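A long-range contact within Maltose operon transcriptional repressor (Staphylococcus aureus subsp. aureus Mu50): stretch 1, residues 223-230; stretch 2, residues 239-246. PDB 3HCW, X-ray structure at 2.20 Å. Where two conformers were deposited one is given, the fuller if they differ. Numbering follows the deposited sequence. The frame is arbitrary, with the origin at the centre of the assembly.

Stretch 1 223-230: MTATFNDS
Stretch 2, residues 239-246: PQTCIDIK

The end of a strand that runs through 223-227 lies parallel to a strand of the same chain that ends at D244, with their axes 4.7 Å apart at closest approach and their N-to-C directions 15° apart (signed crossing angle -15°). The register pairs A225 with T241, T226 with C242 and F227 with I243, each at a CA-CA distance of 4.9 Å; past the first strand, the CA of D229 lies 4.6 Å from the CA of D244, the last strand residue of stretch 2. The two stretches bury 593 Å² between them, both sides summed.

M223 (phi/psi -92/148, chi1 m, chi2 t, chi3 -33°) is extended but does not touch stretch 2; nor does P239 (-47/135, C-gamma exo pucker). T224 (-134/152, chi1 p) makes the first contact: its OG1 hydroxyl donates a short hydrogen bond of 2.6 Å to the amide oxygen OE1 of Q240, whose backbone is at -104/134 and whose side chain is m at chi1 and chi2 with chi3 -44°, its CA-to-CB bond pointing toward stretch 1. A225 (-161/162) turns its methyl to the same sheet face as T241 (-68/132, chi1 m), CB to CB 4.2 Å, while A225 CA approaches T241 O at 3.1 Å in a CA-H...O contact.

T226 (-155/-170, chi1 t) carries the central backbone bonds. Its N donates to T241 O (3.1 Å, 150°), and its O accepts from I243 N (3.2 Å, 156°), so this residue bonds to the residues before and after its partner C242, the usual parallel pattern. T226 O also receives a CA-H...O contact from C242 CA at 3.2 Å. The side chains of T226 and C242 (-159/162, chi1 38°) share the sheet face opposite to that of A225 and F227, with T226 CG2 4.1 Å from C242 CB.

F227 (-118/164, chi1 m, chi2 -99°) returns to the A225 face beside I243 (-92/119, chi1 and chi2 both m). This is an apolar contact, F227 CD1 to I243 CB 3.9 Å, with the isoleucine CB oblique to the ring.

At N228 the backbone leaves the strand with positive phi (55/71; chi1 91°, chi2 120°). N228 N lies 3.0 Å from I243 O, but the angle is too poor for a hydrogen bond; N228 CA makes a CA-H...O contact with I243 O at 3.4 Å. The bond to I243 O comes instead from D229 N (3.3 Å, 152°), one residue further along. N228 CB also packs against I245 CG1 at 3.5 Å, with I245 at -105/16, chi1 p and chi2 t.

D229 (-59/131, chi1 t, chi2 39°) points its CA-to-CB bond toward stretch 2. D229 CB lies 4.0 Å from CB of D244 (-78/117, chi1 t, chi2 6°), and the carboxylate oxygen D229 OD1 sits 3.1 Å from the polarisable sulfur C242 SG. One water ties the ends together, donating from its O to D229 O (3.0 Å) and D244 OD1 (2.9 Å) and accepting from I245 N (2.8 Å). K246 (46/61; chi1 m, chi2 m, chi3 t, chi4 t) closes on D244 twice: K246 NZ to D244 OD2 is a 2.7 Å salt bridge, and K246 N donates to D244 OD1 at 3.2 Å, 160°. The CA-to-CB bond of S230 (-146/-170, chi1 p) points away, and its side chain caps a backbone N just past the stretch.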

# COMPACT_ATOMS: atom_id res chain seq x y z
N MET A 223 -13.88 13.89 -15.51
CA MET A 223 -13.06 12.72 -15.76
C MET A 223 -11.78 12.84 -14.91
O MET A 223 -11.29 13.94 -14.63
CB MET A 223 -12.70 12.60 -17.25
CG MET A 223 -13.87 12.21 -18.22
SD MET A 223 -13.36 11.98 -19.97
CE MET A 223 -12.04 13.16 -20.12
N THR A 224 -11.25 11.70 -14.46
CA THR A 224 -10.06 11.73 -13.61
C THR A 224 -9.04 10.72 -14.08
O THR A 224 -9.40 9.71 -14.69
CB THR A 224 -10.38 11.51 -12.09
OG1 THR A 224 -10.98 10.23 -11.89
CG2 THR A 224 -11.33 12.59 -11.55
N ALA A 225 -7.78 11.03 -13.80
CA ALA A 225 -6.65 10.19 -14.14
C ALA A 225 -5.44 10.58 -13.29
O ALA A 225 -5.40 11.67 -12.73
CB ALA A 225 -6.33 10.30 -15.63
N THR A 226 -4.46 9.68 -13.21
CA THR A 226 -3.27 9.91 -12.40
C THR A 226 -2.05 9.10 -12.88
O THR A 226 -2.09 8.52 -13.96
CB THR A 226 -3.54 9.62 -10.90
OG1 THR A 226 -2.38 9.98 -10.12
CG2 THR A 226 -3.92 8.17 -10.67
N PHE A 227 -0.99 9.09 -12.08
CA PHE A 227 0.23 8.34 -12.38
C PHE A 227 0.50 7.28 -11.33
O PHE A 227 0.02 7.39 -10.20
CB PHE A 227 1.44 9.27 -12.45
CG PHE A 227 1.34 10.32 -13.52
CD1 PHE A 227 1.99 10.15 -14.75
CD2 PHE A 227 0.62 11.49 -13.29
CE1 PHE A 227 1.90 11.14 -15.72
CE2 PHE A 227 0.54 12.48 -14.24
CZ PHE A 227 1.17 12.31 -15.45
N ASN A 228 1.35 6.36 -11.67
CA ASN A 228 1.41 5.13 -10.99
C ASN A 228 0.50 4.07 -10.67
O ASN A 228 0.16 3.85 -9.55
CB ASN A 228 2.72 4.90 -10.29
CG ASN A 228 2.68 5.37 -8.92
OD1 ASN A 228 2.87 4.62 -7.97
ND2 ASN A 228 2.42 6.64 -8.78
N ASP A 229 0.15 3.37 -11.71
CA ASP A 229 -0.84 2.31 -11.61
C ASP A 229 -0.42 1.24 -10.62
O ASP A 229 0.71 0.77 -10.65
CB ASP A 229 -1.06 1.65 -12.98
CG ASP A 229 -2.25 0.70 -12.98
OD1 ASP A 229 -3.27 1.04 -12.35
OD2 ASP A 229 -2.17 -0.37 -13.61
N SER A 230 -1.35 0.89 -9.74
CA SER A 230 -1.22 -0.27 -8.88
C SER A 230 -2.62 -0.82 -8.69
O SER A 230 -3.58 -0.37 -9.33
CB SER A 230 -0.63 0.13 -7.53
OG SER A 230 -1.56 0.92 -6.79
N PRO A 239 -12.75 2.99 -10.76
CA PRO A 239 -11.45 2.59 -11.28
C PRO A 239 -10.78 3.67 -12.13
O PRO A 239 -11.44 4.30 -12.96
CB PRO A 239 -11.78 1.37 -12.13
CG PRO A 239 -12.87 0.72 -11.34
CD PRO A 239 -13.74 1.90 -10.93
N GLN A 240 -9.49 3.88 -11.89
CA GLN A 240 -8.81 5.04 -12.47
C GLN A 240 -7.92 4.74 -13.65
O GLN A 240 -7.13 3.77 -13.65
CB GLN A 240 -8.02 5.78 -11.39
CG GLN A 240 -8.92 6.37 -10.28
CD GLN A 240 -9.70 7.55 -10.76
OE1 GLN A 240 -9.17 8.42 -11.43
NE2 GLN A 240 -10.99 7.60 -10.41
N THR A 241 -8.07 5.58 -14.67
CA THR A 241 -7.16 5.64 -15.79
C THR A 241 -5.84 6.18 -15.26
O THR A 241 -5.80 7.18 -14.51
CB THR A 241 -7.73 6.51 -16.89
OG1 THR A 241 -8.88 5.86 -17.45
CG2 THR A 241 -6.73 6.78 -17.98
N CYS A 242 -4.76 5.49 -15.62
CA CYS A 242 -3.44 5.87 -15.14
C CYS A 242 -2.30 5.35 -15.99
O CYS A 242 -2.45 4.46 -16.83
CB CYS A 242 -3.23 5.49 -13.67
SG CYS A 242 -3.93 3.93 -13.19
N ILE A 243 -1.16 6.00 -15.78
CA ILE A 243 0.07 5.65 -16.42
C ILE A 243 0.82 4.68 -15.51
O ILE A 243 1.16 5.02 -14.37
CB ILE A 243 0.95 6.89 -16.67
CG1 ILE A 243 0.23 7.92 -17.56
CG2 ILE A 243 2.29 6.49 -17.27
CD1 ILE A 243 0.03 7.46 -19.03
N ASP A 244 1.05 3.47 -16.01
CA ASP A 244 1.88 2.49 -15.32
C ASP A 244 3.37 2.84 -15.52
O ASP A 244 3.87 2.83 -16.63
CB ASP A 244 1.56 1.10 -15.89
CG ASP A 244 2.32 -0.02 -15.20
OD1 ASP A 244 3.03 0.24 -14.20
OD2 ASP A 244 2.19 -1.17 -15.66
N ILE A 245 4.09 3.14 -14.44
CA ILE A 245 5.47 3.63 -14.58
C ILE A 245 6.51 2.57 -14.22
O ILE A 245 7.69 2.88 -14.02
CB ILE A 245 5.70 4.96 -13.82
CG1 ILE A 245 5.59 4.77 -12.30
CG2 ILE A 245 4.72 6.02 -14.30
CD1 ILE A 245 5.99 5.99 -11.50
N LYS A 246 6.05 1.31 -14.18
CA LYS A 246 6.87 0.12 -13.96
C LYS A 246 7.88 0.24 -12.81
O LYS A 246 9.10 0.15 -13.04
CB LYS A 246 7.58 -0.28 -15.26
CG LYS A 246 6.77 -0.10 -16.54
CD LYS A 246 5.77 -1.23 -16.75
CE LYS A 246 4.84 -0.92 -17.91
NZ LYS A 246 3.61 -1.76 -17.89
O HOH W 1 3.03 2.16 -12.04